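Local coordinates for endo-1,4-beta-mannanase (Eisenia fetida, PDB 5Y6T), which probably cleaves internal beta-1,4-mannosidic bonds of mannan polysaccharides, as an endo-acting glycoside hydrolase of family GH5, at residues V10-G13 / Q14-N18; V282-S285 / Q286-L289; K210-A213 / A214-A218; G227-S230 / E231-Q234; N242-D246 / N247-D251. All coordinates share one frame; numbering follows the deposited sequence.

Contact 1 of 5, residues V10-G13 / Q14-N18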
loop_
_atom_site.group_PDB
_atom_site.type_symbol
_atom_site.label_atom_id
_atom_site.label_comp_id
_atom_site.label_asym_id
_atom_site.label_seq_id
_atom_site.Cartn_x
_atom_site.Cartn_y
_atom_site.Cartn_z
ATOM N N VAL A 10 1.057 13.358 -8.346
ATOM C CA VAL A 10 1.587 14.131 -7.207
ATOM C C VAL A 10 2.309 15.377 -7.732
ATOM O O VAL A 10 3.230 15.300 -8.559
ATOM C CB VAL A 10 2.520 13.280 -6.320
ATOM C CG1 VAL A 10 3.231 14.147 -5.262
ATOM C CG2 VAL A 10 1.775 12.145 -5.669
ATOM N N GLN A 11 1.941 16.514 -7.176
ATOM C CA GLN A 11 2.606 17.792 -7.486
ATOM C C GLN A 11 2.624 18.681 -6.302
ATOM O O GLN A 11 1.659 18.732 -5.547
ATOM C CB GLN A 11 1.910 18.503 -8.640
ATOM C CG GLN A 11 2.038 17.778 -9.978
ATOM C CD GLN A 11 3.485 17.626 -10.446
ATOM O OE1 GLN A 11 4.365 18.420 -10.078
ATOM N NE2 GLN A 11 3.750 16.559 -11.224
ATOM N N ASN A 12 3.713 19.419 -6.117
ATOM C CA ASN A 12 3.765 20.365 -5.071
ATOM C C ASN A 12 3.418 19.776 -3.724
ATOM O O ASN A 12 2.917 20.417 -2.850
ATOM C CB ASN A 12 2.932 21.621 -5.391
ATOM C CG ASN A 12 3.427 22.328 -6.631
ATOM O OD1 ASN A 12 2.682 23.048 -7.271
ATOM N ND2 ASN A 12 4.647 22.025 -7.041
ATOM N N GLY A 13 3.767 18.510 -3.539
ATOM C CA GLY A 13 3.590 17.895 -2.279
ATOM C C GLY A 13 2.159 17.514 -2.023
ATOM O O GLY A 13 1.839 17.194 -0.870
ATOM N N GLN A 14 1.342 17.544 -3.070
ATOM C CA GLN A 14 -0.117 17.183 -2.949
ATOM C C GLN A 14 -0.499 16.081 -3.888
ATOM O O GLN A 14 0.067 15.941 -4.959
ATOM C CB GLN A 14 -1.000 18.361 -3.339
ATOM C CG GLN A 14 -0.796 19.500 -2.351
ATOM C CD GLN A 14 -1.555 20.724 -2.723
ATOM O OE1 GLN A 14 -2.125 20.843 -3.816
ATOM N NE2 GLN A 14 -1.500 21.687 -1.844
ATOM N N LEU A 15 -1.465 15.268 -3.457
ATOM C CA LEU A 15 -2.100 14.324 -4.355
ATOM C C LEU A 15 -3.168 15.037 -5.182
ATOM O O LEU A 15 -4.060 15.730 -4.658
ATOM C CB LEU A 15 -2.774 13.237 -3.538
ATOM C CG LEU A 15 -3.204 11.982 -4.262
ATOM C CD1 LEU A 15 -2.008 11.187 -4.769
ATOM C CD2 LEU A 15 -3.989 11.102 -3.267
ATOM N N ARG A 16 -3.095 14.818 -6.503
ATOM C CA ARG A 16 -3.923 15.518 -7.429
ATOM C C ARG A 16 -4.541 14.618 -8.483
ATOM O O ARG A 16 -3.984 13.573 -8.904
ATOM C CB ARG A 16 -3.118 16.606 -8.133
ATOM C CG ARG A 16 -2.599 17.626 -7.156
ATOM C CD ARG A 16 -2.409 18.942 -7.772
ATOM N NE ARG A 16 -1.944 19.883 -6.770
ATOM C CZ ARG A 16 -1.208 20.951 -7.048
ATOM N NH1 ARG A 16 -0.817 21.194 -8.298
ATOM N NH2 ARG A 16 -0.841 21.750 -6.059
ATOM N N LEU A 17 -5.726 15.013 -8.887
ATOM C CA LEU A 17 -6.396 14.336 -10.010
ATOM C C LEU A 17 -6.984 15.464 -10.823
ATOM O O LEU A 17 -7.775 16.253 -10.350
ATOM C CB LEU A 17 -7.458 13.393 -9.530
ATOM C CG LEU A 17 -8.140 12.633 -10.676
ATOM C CD1 LEU A 17 -7.193 11.764 -11.476
ATOM C CD2 LEU A 17 -9.286 11.876 -10.015
ATOM N N ASN A 18 -6.577 15.501 -12.099
ATOM C CA ASN A 18 -6.940 16.574 -13.028
ATOM C C ASN A 18 -6.330 17.816 -12.333
ATOM O O ASN A 18 -5.191 17.719 -11.785
ATOM C CB ASN A 18 -8.463 16.570 -13.259
ATOM C CG ASN A 18 -8.903 17.175 -14.628
ATOM O OD1 ASN A 18 -10.108 17.402 -14.837
ATOM N ND2 ASN A 18 -7.952 17.430 -15.540
#
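A two-residue beta hairpin joins Val-10 and Gln-11 to Gln-14 and Leu-15 through a type I' turn, with Asn-12 and Gly-13 at its tip. Both tip residues have positive phi, as this turn requires, and glycine takes such a conformation easily. Gln-11 and Gln-14 form an antiparallel hydrogen-bonded pair: Gln-11 N donates to Gln-14 O at 3.0 Å, and Gln-14 N returns a bond to Gln-11 O at 2.8 Å. Val-10 and Leu-15 make the next, non-hydrogen-bonded pair, where Val-10 CG2 meets Leu-15 CD1 at 4.0 Å. Close by, Val-10 CA makes a CH...O contact of 3.3 Å with Gln-14 O.

The other face carries the polar groups. Arg-16 grips Gln-14 side-on, its NH2 at 2.7 Å and its NE at 3.1 Å from the single acceptor Gln-14 OE1. That oxygen lies within 5° of the guanidinium plane. The chain of Arg-16 runs extended from CG to NE, with CG anti to the carbonyl carbon (chi1 -62°), and this carries the guanidinium back over the turn. One of its faces is covered by Gln-11, whose CB is 3.8 Å from Arg-16 NH1. Asn-12 CB approaches obliquely at 3.8 Å from Arg-16 NH2, the amide and guanidinium planes being almost perpendicular (87°).

Strand 14-17 continues the sheet antiparallel to strand 20-28, with Leu-15 packed on Val-22 and Met-24, while Val-10 of strand 9-11 rests against Pro-292 in a loop.

Contact 2 of 5, residues V282-S285 / Q286-L289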
loop_
_atom_site.group_PDB
_atom_site.type_symbol
_atom_site.label_atom_id
_atom_site.label_comp_id
_atom_site.label_asym_id
_atom_site.label_seq_id
_atom_site.Cartn_x
_atom_site.Cartn_y
_atom_site.Cartn_z
ATOM N N VAL A 282 -0.295 13.531 15.371
ATOM C CA VAL A 282 0.488 14.675 14.929
ATOM C C VAL A 282 0.041 15.043 13.532
ATOM O O VAL A 282 -0.409 14.162 12.759
ATOM C CB VAL A 282 1.992 14.411 14.953
ATOM C CG1 VAL A 282 2.457 13.968 16.344
ATOM C CG2 VAL A 282 2.404 13.410 13.896
ATOM N N PRO A 283 0.136 16.317 13.182
ATOM C CA PRO A 283 -0.113 16.745 11.800
ATOM C C PRO A 283 0.997 16.317 10.868
ATOM O O PRO A 283 2.149 16.202 11.275
ATOM C CB PRO A 283 -0.238 18.240 11.902
ATOM C CG PRO A 283 0.559 18.602 13.100
ATOM C CD PRO A 283 0.545 17.446 14.050
ATOM N N ASN A 284 0.639 15.974 9.643
ATOM C CA ASN A 284 1.575 15.399 8.672
ATOM C C ASN A 284 2.797 16.369 8.453
ATOM O O ASN A 284 3.899 15.937 8.172
ATOM C CB ASN A 284 0.886 15.151 7.372
ATOM C CG ASN A 284 1.805 14.543 6.363
ATOM O OD1 ASN A 284 2.527 13.608 6.669
ATOM N ND2 ASN A 284 1.862 15.112 5.223
ATOM N N SER A 285 2.566 17.682 8.538
ATOM C CA SER A 285 3.698 18.612 8.367
ATOM C C SER A 285 4.859 18.384 9.323
ATOM O O SER A 285 6.026 18.614 8.944
ATOM C CB SER A 285 3.232 20.055 8.440
ATOM O OG SER A 285 2.607 20.429 7.230
ATOM N N GLN A 286 4.586 17.905 10.537
ATOM C CA GLN A 286 5.677 17.626 11.487
ATOM C C GLN A 286 6.612 16.546 11.037
ATOM O O GLN A 286 7.732 16.510 11.519
ATOM C CB GLN A 286 5.124 17.366 12.872
ATOM C CG GLN A 286 4.574 18.659 13.471
ATOM C CD GLN A 286 4.002 18.518 14.833
ATOM O OE1 GLN A 286 4.024 17.435 15.418
ATOM N NE2 GLN A 286 3.481 19.613 15.351
ATOM N N TYR A 287 6.190 15.680 10.113
ATOM C CA TYR A 287 7.082 14.701 9.570
ATOM C C TYR A 287 8.102 15.259 8.576
ATOM O O TYR A 287 9.090 14.554 8.212
ATOM C CB TYR A 287 6.330 13.535 8.914
ATOM C CG TYR A 287 5.463 12.736 9.830
ATOM C CD1 TYR A 287 6.002 12.195 10.985
ATOM C CD2 TYR A 287 4.153 12.486 9.531
ATOM C CE1 TYR A 287 5.206 11.430 11.856
ATOM C CE2 TYR A 287 3.359 11.702 10.348
ATOM C CZ TYR A 287 3.887 11.178 11.496
ATOM O OH TYR A 287 3.049 10.407 12.321
ATOM N N ASN A 288 7.862 16.479 8.102
ATOM C CA ASN A 288 8.722 17.196 7.146
ATOM C C ASN A 288 9.147 16.317 5.923
ATOM O O ASN A 288 10.357 16.059 5.660
ATOM C CB ASN A 288 9.979 17.748 7.825
ATOM C CG ASN A 288 10.627 18.779 6.939
ATOM O OD1 ASN A 288 9.951 19.376 6.105
ATOM N ND2 ASN A 288 11.937 18.864 7.008
ATOM N N LEU A 289 8.132 15.743 5.286
ATOM C CA LEU A 289 8.314 14.841 4.147
ATOM C C LEU A 289 8.348 15.577 2.840
ATOM O O LEU A 289 7.703 16.625 2.696
ATOM C CB LEU A 289 7.169 13.777 4.130
ATOM C CG LEU A 289 7.084 12.939 5.395
ATOM C CD1 LEU A 289 5.796 12.121 5.466
ATOM C CD2 LEU A 289 8.284 12.061 5.604
#
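With chi1 at -56°, Val-282 puts CG2 between its own backbone N and carbonyl carbon, and Tyr-287 (chi1 -62°) sends its ring to meet it. CG2 of Val-282 touches the phenol end of the ring, 3.6 Å from Tyr-287 CZ, the side chains crossing at about a right angle. Asn-284 OD1 reaches the ring at its edge, in plane, 3.5 Å from Tyr-287 CD2. Gln-286 lies extended across the proline ring, its CD 3.7 Å from Pro-283 CD. The backbone closes three successive i to i+3 bonds: Gln-286 N to Pro-283 O (3.1 Å), Tyr-287 N to Asn-284 O (3.0 Å) and Asn-288 N to Ser-285 O (2.9 Å).

Tyr-287 OH bonds to Ser-277 O, so a leucine in its place would probably leave that carbonyl without its mate and open a gap beside Val-282 CG2. Asn-284 OD1 accepts from Asn-293 ND2.

The turn belongs to the loop between strands 262-266 and 293-297: Tyr-287 packs on Met-265, Leu-289 on Tyr-263, and Val-282 O bonds to Trp-314 of helix 308-317.

Contact 3 of 5, residues K210-A213 / A214-A218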
loop_
_atom_site.group_PDB
_atom_site.type_symbol
_atom_site.label_atom_id
_atom_site.label_comp_id
_atom_site.label_asym_id
_atom_site.label_seq_id
_atom_site.Cartn_x
_atom_site.Cartn_y
_atom_site.Cartn_z
ATOM N N LYS A 210 13.903 -1.884 -7.120
ATOM C CA LYS A 210 13.925 -2.522 -8.449
ATOM C C LYS A 210 12.546 -2.715 -9.008
ATOM O O LYS A 210 12.315 -2.488 -10.207
ATOM C CB LYS A 210 14.770 -3.810 -8.488
ATOM C CG LYS A 210 16.240 -3.577 -8.143
ATOM C CD LYS A 210 17.048 -4.867 -7.958
ATOM C CE LYS A 210 18.544 -4.643 -7.659
ATOM N NZ LYS A 210 19.358 -4.155 -8.790
ATOM N N GLN A 211 11.634 -3.206 -8.180
ATOM C CA GLN A 211 10.249 -3.369 -8.653
ATOM C C GLN A 211 9.516 -2.069 -8.900
ATOM O O GLN A 211 8.793 -1.943 -9.884
ATOM C CB GLN A 211 9.439 -4.258 -7.732
ATOM C CG GLN A 211 9.910 -5.684 -7.776
ATOM C CD GLN A 211 9.261 -6.484 -6.686
ATOM O OE1 GLN A 211 8.156 -7.029 -6.867
ATOM N NE2 GLN A 211 9.899 -6.528 -5.523
ATOM N N THR A 212 9.819 -1.054 -8.104
ATOM C CA THR A 212 9.211 0.254 -8.319
ATOM C C THR A 212 9.669 0.809 -9.678
ATOM O O THR A 212 8.856 1.327 -10.450
ATOM C CB THR A 212 9.474 1.231 -7.156
ATOM O OG1 THR A 212 8.848 0.747 -5.936
ATOM C CG2 THR A 212 8.891 2.582 -7.422
ATOM N N ALA A 213 10.962 0.696 -9.955
ATOM C CA ALA A 213 11.532 1.184 -11.194
ATOM C C ALA A 213 10.827 0.435 -12.352
ATOM O O ALA A 213 10.412 1.039 -13.372
ATOM C CB ALA A 213 13.019 0.876 -11.233
ATOM N N ALA A 214 10.707 -0.907 -12.207
ATOM C CA ALA A 214 10.122 -1.705 -13.263
ATOM C C ALA A 214 8.674 -1.299 -13.516
ATOM O O ALA A 214 8.286 -1.171 -14.689
ATOM C CB ALA A 214 10.176 -3.209 -12.960
ATOM N N ILE A 215 7.871 -1.078 -12.448
ATOM C CA ILE A 215 6.492 -0.574 -12.624
ATOM C C ILE A 215 6.463 0.774 -13.443
ATOM O O ILE A 215 5.649 0.946 -14.345
ATOM C CB ILE A 215 5.802 -0.420 -11.243
ATOM C CG1 ILE A 215 5.561 -1.813 -10.650
ATOM C CG2 ILE A 215 4.590 0.444 -11.370
ATOM C CD1 ILE A 215 5.332 -1.677 -9.108
ATOM N N LYS A 216 7.392 1.656 -13.128
ATOM C CA LYS A 216 7.390 2.984 -13.746
ATOM C C LYS A 216 7.900 2.933 -15.191
ATOM O O LYS A 216 7.540 3.768 -15.994
ATOM C CB LYS A 216 8.186 3.925 -12.842
ATOM C CG LYS A 216 7.342 4.248 -11.618
ATOM C CD LYS A 216 7.926 5.324 -10.804
ATOM C CE LYS A 216 6.957 5.734 -9.767
ATOM N NZ LYS A 216 7.468 6.938 -9.082
ATOM N N ARG A 217 8.773 2.014 -15.511
ATOM C CA ARG A 217 9.100 1.775 -16.934
ATOM C C ARG A 217 7.947 1.228 -17.679
ATOM O O ARG A 217 7.729 1.620 -18.838
ATOM C CB ARG A 217 10.318 0.851 -17.056
ATOM C CG ARG A 217 11.571 1.499 -16.574
ATOM C CD ARG A 217 12.840 0.800 -17.080
ATOM N NE ARG A 217 13.935 1.631 -16.665
ATOM C CZ ARG A 217 14.544 1.532 -15.487
ATOM N NH1 ARG A 217 14.215 0.585 -14.663
ATOM N NH2 ARG A 217 15.491 2.398 -15.162
ATOM N N ALA A 218 7.185 0.308 -17.068
ATOM C CA ALA A 218 6.052 -0.336 -17.748
ATOM C C ALA A 218 4.879 0.615 -17.865
ATOM O O ALA A 218 4.088 0.503 -18.808
ATOM C CB ALA A 218 5.660 -1.582 -16.994
#
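The guanidinium of Arg-217 comes obliquely to the methyl of Ala-213, one helical turn earlier, NH1 standing 3.6 Å from Ala-213 CB. The arginine chain is extended from CG to NE, and its CG brushes Ala-213 O at 3.4 Å before the charged end reaches a salt bridge from NH1 to Asp-255 OD2. The other flat group, the amide of Gln-211, finds its partners outside residues 214-218: its OE1 accepts from Trp-118 NE1 and its NE2 donates to Phe-207 O, so both ends of the amide are held.

The backbone that carries them forms regular alpha-helical i to i+4 bonds. Ile-215 N donates to Gln-211 O at 2.9 Å and Arg-217 N to Ala-213 O at 2.9 Å, each nearly along the C=O axis. Lys-216 N reaches Thr-212 O at 3.1 Å, tilted 21° from the carbonyl plane. This is the last half of helix 201-218, which links strand 159-163 to its parallel neighbour 223-228 in a beta-alpha-beta crossover of the (beta/alpha)8 barrel common to GH5 enzymes.

Ile-215, with CG1 anti to its carbonyl carbon (chi1 -69°), lays CG1 3.3 Å from Gln-211 O and packs with Thr-212 on Val-224 of the strand that follows. Ala-214 and Ala-218 face helix 135-152, where they touch Ile-142 and Val-150. Lys-216 runs out extended past Thr-212, its CE 4.4 Å from Thr-212 CG2, to a salt bridge from NZ to Asp-261 and a hydrogen bond to Val-259 O.

Contact 4 of 5, residues G227-S230 / E231-Q234; sequences GSWS and ERAQ
Arg-232 crosses the indole of Trp-229 obliquely, its guanidinium turned only 18° from the ring plane; NH1 of the arginine stands 3.6 Å from Trp-229 CZ2. The aliphatic part of the arginine follows the same ring, CD standing 3.9 Å from Trp-229 CH2. Ala-233 CB comes to the indole at its edge, near the plane, 4.4 Å from Trp-229 CZ3.

Ser-230 OG sits over one face of the indole, offset toward the rim, and binds Arg-232 twice: it accepts from the guanidinium NH1 at 3.1 Å and from the backbone N at 3.2 Å. For the first of these the hydroxyl is slightly tilted from the guanidinium plane. A chi1 of 75° sets OG between the backbone N and the carbonyl carbon of its own residue, which aims it at the N two residues on, an ST turn leading into the 3-10 segment 231-233. Glu-231 N is buried here with no partner in the model.

The turn rises from the C-terminal end of strand 223-228, the end of the (beta/alpha)8 barrel at which GH5 enzymes carry their active site. At the base, Gln-234 extends back toward the strand and donates from NE2 to Ser-228 OG at 2.9 Å, the hydroxyl lying 28° out of the amide plane. The same NE2 also donates to Leu-226 O, and Gln-234 OE1 accepts from Gln-264 N, so the amide cannot flip without losing partners. Ser-228 OG has a second hydrogen bond, with Glu-169 OE2. Glu-231 OE2 bonds to the hydroxyls of Ser-277 and Thr-275.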
loop_
_atom_site.group_PDB
_atom_site.type_symbol
_atom_site.label_atom_id
_atom_site.label_comp_id
_atom_site.label_asym_id
_atom_site.label_seq_id
_atom_site.Cartn_x
_atom_site.Cartn_y
_atom_site.Cartn_z
ATOM N N GLY A 227 3.623 1.038 2.210
ATOM C CA GLY A 227 2.944 1.168 3.467
ATOM C C GLY A 227 3.818 0.659 4.615
ATOM O O GLY A 227 3.924 -0.557 4.832
ATOM N N SER A 228 4.399 1.553 5.422
ATOM C CA SER A 228 5.164 1.110 6.585
ATOM C C SER A 228 4.229 0.831 7.799
ATOM O O SER A 228 3.148 1.411 7.912
ATOM C CB SER A 228 6.267 2.117 7.067
ATOM O OG SER A 228 7.326 2.098 6.135
ATOM N N TRP A 229 4.683 -0.038 8.682
ATOM C CA TRP A 229 3.838 -0.461 9.783
ATOM C C TRP A 229 3.627 0.598 10.879
ATOM O O TRP A 229 2.703 0.489 11.668
ATOM C CB TRP A 229 4.390 -1.743 10.371
ATOM C CG TRP A 229 5.057 -1.636 11.733
ATOM C CD1 TRP A 229 4.556 -2.194 12.900
ATOM C CD2 TRP A 229 6.336 -1.055 12.073
ATOM N NE1 TRP A 229 5.458 -1.983 13.910
ATOM C CE2 TRP A 229 6.561 -1.318 13.439
ATOM C CE3 TRP A 229 7.345 -0.380 11.361
ATOM C CZ2 TRP A 229 7.708 -0.872 14.107
ATOM C CZ3 TRP A 229 8.465 0.063 12.027
ATOM C CH2 TRP A 229 8.656 -0.199 13.400
ATOM N N SER A 230 4.444 1.628 10.878
ATOM C CA SER A 230 4.346 2.767 11.829
ATOM C C SER A 230 5.168 3.922 11.193
ATOM O O SER A 230 5.805 3.736 10.141
ATOM C CB SER A 230 4.929 2.347 13.170
ATOM O OG SER A 230 6.322 2.313 13.115
ATOM N N GLU A 231 5.069 5.110 11.795
ATOM C CA GLU A 231 5.800 6.270 11.361
ATOM C C GLU A 231 7.298 6.055 11.491
ATOM O O GLU A 231 8.057 6.821 10.907
ATOM C CB GLU A 231 5.392 7.519 12.170
ATOM C CG GLU A 231 5.803 7.456 13.664
ATOM C CD GLU A 231 4.774 6.777 14.587
ATOM O OE1 GLU A 231 3.911 6.001 14.112
ATOM O OE2 GLU A 231 4.951 6.983 15.827
ATOM N N ARG A 232 7.733 5.067 12.310
ATOM C CA ARG A 232 9.112 4.931 12.665
ATOM C C ARG A 232 10.048 4.661 11.508
ATOM O O ARG A 232 11.263 4.852 11.639
ATOM C CB ARG A 232 9.298 3.818 13.693
ATOM C CG ARG A 232 8.537 4.002 15.002
ATOM C CD ARG A 232 8.915 2.809 15.865
ATOM N NE ARG A 232 8.118 2.664 17.083
ATOM C CZ ARG A 232 6.924 2.079 17.204
ATOM N NH1 ARG A 232 6.217 1.658 16.165
ATOM N NH2 ARG A 232 6.395 1.991 18.439
ATOM N N ALA A 233 9.513 4.183 10.362
ATOM C CA ALA A 233 10.303 3.966 9.179
ATOM C C ALA A 233 10.069 4.924 8.002
ATOM O O ALA A 233 10.647 4.713 6.911
ATOM C CB ALA A 233 10.078 2.532 8.722
ATOM N N GLN A 234 9.266 5.981 8.223
ATOM C CA GLN A 234 8.952 6.916 7.157
ATOM C C GLN A 234 9.019 8.357 7.581
ATOM O O GLN A 234 8.294 9.189 7.074
ATOM C CB GLN A 234 7.620 6.556 6.525
ATOM C CG GLN A 234 7.795 5.483 5.474
ATOM C CD GLN A 234 6.606 5.209 4.561
ATOM O OE1 GLN A 234 5.933 6.120 4.163
ATOM N NE2 GLN A 234 6.449 3.931 4.123
#

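Contact 5 of 5, residues N242-D246 / N247-D251; sequences NYYTD and NCLID
Leu-249 N donates to Thr-245 O at 3.0 Å in an almost straight bond (175° at the hydrogen). Thr-245 also holds Cys-248 with its side chain: OG1, placed between its own backbone N and carbonyl carbon (chi1 63°), accepts from Cys-248 N at 3.1 Å. The same Thr-245 OG1 lies 3.5 Å from Cys-248 SG.

Thr-245 is thus the N-cap of helix 246-253, its OG1 serving an N-H of the first turn, where no earlier carbonyl is available in the helical pattern. The next bond, Ile-250 N to Asp-246 O at 3.0 Å, carries the pattern on. A valine here would probably leave Cys-248 N without its side-chain acceptor and the first turn of the helix less firmly fixed.

Just before the cap, Asn-242 OD1 accepts from Tyr-244 N at 3.0 Å, forming an Asx turn. The ring of the same Tyr-244 meets Leu-249: CD2 of the leucine lies obliquely to it, 4.2 Å from Tyr-244 CD1. Leu-249 CD1 lies 3.7 Å from Tyr-244 O. The tyrosine hydroxyl bonds to Glu-169 OE2, while Asp-246 OD1 forms a salt bridge with Lys-291. Cys-248 SG is joined in a disulfide to Cys-182, which ties this helix to the long excursion between strand 165-166 and helix 201-218.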
loop_
_atom_site.group_PDB
_atom_site.type_symbol
_atom_site.label_atom_id
_atom_site.label_comp_id
_atom_site.label_asym_id
_atom_site.label_seq_id
_atom_site.Cartn_x
_atom_site.Cartn_y
_atom_site.Cartn_z
ATOM N N ASN A 242 13.562 7.680 7.801
ATOM C CA ASN A 242 12.794 7.385 6.593
ATOM C C ASN A 242 13.567 6.496 5.619
ATOM O O ASN A 242 14.522 6.939 4.948
ATOM C CB ASN A 242 12.316 8.674 5.918
ATOM C CG ASN A 242 11.335 8.410 4.794
ATOM O OD1 ASN A 242 11.159 7.303 4.329
ATOM N ND2 ASN A 242 10.666 9.455 4.368
ATOM N N TYR A 243 13.201 5.227 5.599
ATOM C CA TYR A 243 13.925 4.216 4.854
ATOM C C TYR A 243 13.530 4.159 3.406
ATOM O O TYR A 243 14.156 3.464 2.637
ATOM C CB TYR A 243 13.735 2.868 5.514
ATOM C CG TYR A 243 14.403 2.815 6.798
ATOM C CD1 TYR A 243 15.780 2.552 6.897
ATOM C CD2 TYR A 243 13.683 2.996 7.981
ATOM C CE1 TYR A 243 16.385 2.547 8.116
ATOM C CE2 TYR A 243 14.308 2.991 9.241
ATOM C CZ TYR A 243 15.681 2.741 9.293
ATOM O OH TYR A 243 16.311 2.730 10.526
ATOM N N TYR A 244 12.546 4.958 2.986
ATOM C CA TYR A 244 11.999 4.782 1.627
ATOM C C TYR A 244 12.061 6.087 0.827
ATOM O O TYR A 244 11.358 6.265 -0.158
ATOM C CB TYR A 244 10.539 4.221 1.692
ATOM C CG TYR A 244 10.487 2.998 2.567
ATOM C CD1 TYR A 244 10.929 1.805 2.113
ATOM C CD2 TYR A 244 10.158 3.099 3.917
ATOM C CE1 TYR A 244 11.001 0.689 2.933
ATOM C CE2 TYR A 244 10.163 1.977 4.718
ATOM C CZ TYR A 244 10.582 0.769 4.229
ATOM O OH TYR A 244 10.619 -0.352 5.089
ATOM N N THR A 245 12.977 6.955 1.241
ATOM C CA THR A 245 13.316 8.125 0.451
ATOM C C THR A 245 13.937 7.720 -0.855
ATOM O O THR A 245 14.462 6.628 -0.996
ATOM C CB THR A 245 14.313 9.021 1.187
ATOM O OG1 THR A 245 15.518 8.289 1.384
ATOM C CG2 THR A 245 13.741 9.475 2.553
ATOM N N ASP A 246 13.934 8.644 -1.820
ATOM C CA ASP A 246 14.580 8.396 -3.116
ATOM C C ASP A 246 16.023 8.020 -2.906
ATOM O O ASP A 246 16.503 7.048 -3.465
ATOM C CB ASP A 246 14.538 9.627 -4.012
ATOM C CG ASP A 246 13.147 10.060 -4.377
ATOM O OD1 ASP A 246 12.111 9.532 -3.928
ATOM O OD2 ASP A 246 13.059 10.953 -5.212
ATOM N N ASN A 247 16.709 8.746 -2.018
ATOM C CA ASN A 247 18.105 8.468 -1.845
ATOM C C ASN A 247 18.334 7.070 -1.246
ATOM O O ASN A 247 19.178 6.372 -1.766
ATOM C CB ASN A 247 18.781 9.507 -0.962
ATOM C CG ASN A 247 20.241 9.236 -0.807
ATOM O OD1 ASN A 247 21.034 9.507 -1.717
ATOM N ND2 ASN A 247 20.607 8.635 0.313
ATOM N N CYS A 248 17.564 6.661 -0.243
ATOM C CA CYS A 248 17.767 5.311 0.343
ATOM C C CYS A 248 17.429 4.182 -0.646
ATOM O O CYS A 248 18.133 3.142 -0.623
ATOM C CB CYS A 248 17.082 5.156 1.659
ATOM S SG CYS A 248 17.783 6.172 2.979
ATOM N N LEU A 249 16.314 4.288 -1.354
ATOM C CA LEU A 249 15.874 3.235 -2.336
ATOM C C LEU A 249 16.885 3.117 -3.447
ATOM O O LEU A 249 17.312 2.043 -3.792
ATOM C CB LEU A 249 14.529 3.501 -2.928
ATOM C CG LEU A 249 13.393 3.373 -1.908
ATOM C CD1 LEU A 249 12.053 3.539 -2.521
ATOM C CD2 LEU A 249 13.438 2.024 -1.192
ATOM N N ILE A 250 17.346 4.242 -3.961
ATOM C CA ILE A 250 18.391 4.201 -5.005
ATOM C C ILE A 250 19.723 3.696 -4.490
ATOM O O ILE A 250 20.400 2.903 -5.195
ATOM C CB ILE A 250 18.557 5.577 -5.708
ATOM C CG1 ILE A 250 17.278 5.998 -6.442
ATOM C CG2 ILE A 250 19.635 5.499 -6.807
ATOM C CD1 ILE A 250 17.154 7.458 -6.790
ATOM N N ASP A 251 20.105 4.089 -3.272
ATOM C CA ASP A 251 21.352 3.615 -2.662
ATOM C C ASP A 251 21.327 2.088 -2.545
ATOM O O ASP A 251 22.299 1.385 -2.942
ATOM C CB ASP A 251 21.591 4.250 -1.328
ATOM C CG ASP A 251 23.054 4.231 -0.936
ATOM O OD1 ASP A 251 23.807 3.537 -1.648
ATOM O OD2 ASP A 251 23.411 4.876 0.077
#

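Along the chain the order is contact 1, 3, 4, 5 and 2. Contacts 3, 4 and 5 come from consecutive parts of one barrel: helix 201-218, strand 223-228 with its following turn, and helix 246-253. Contacts 4 and 5 touch, their centres about 13 Å apart, with a probable hydrogen bond between Ala-233 O and Tyr-243 N. Contact 2 touches contact 4 through Tyr-287 and Leu-289, and contact 5 through Leu-289 alone. Contacts 2, 4 and 5 thus cluster around the C-terminal end of strand 223-228, probably the active-site end. Contact 3 is on the outer helix layer, its centre about 22 Å from contact 4's. Contact 1 shares the sheet with contact 4 but touches none.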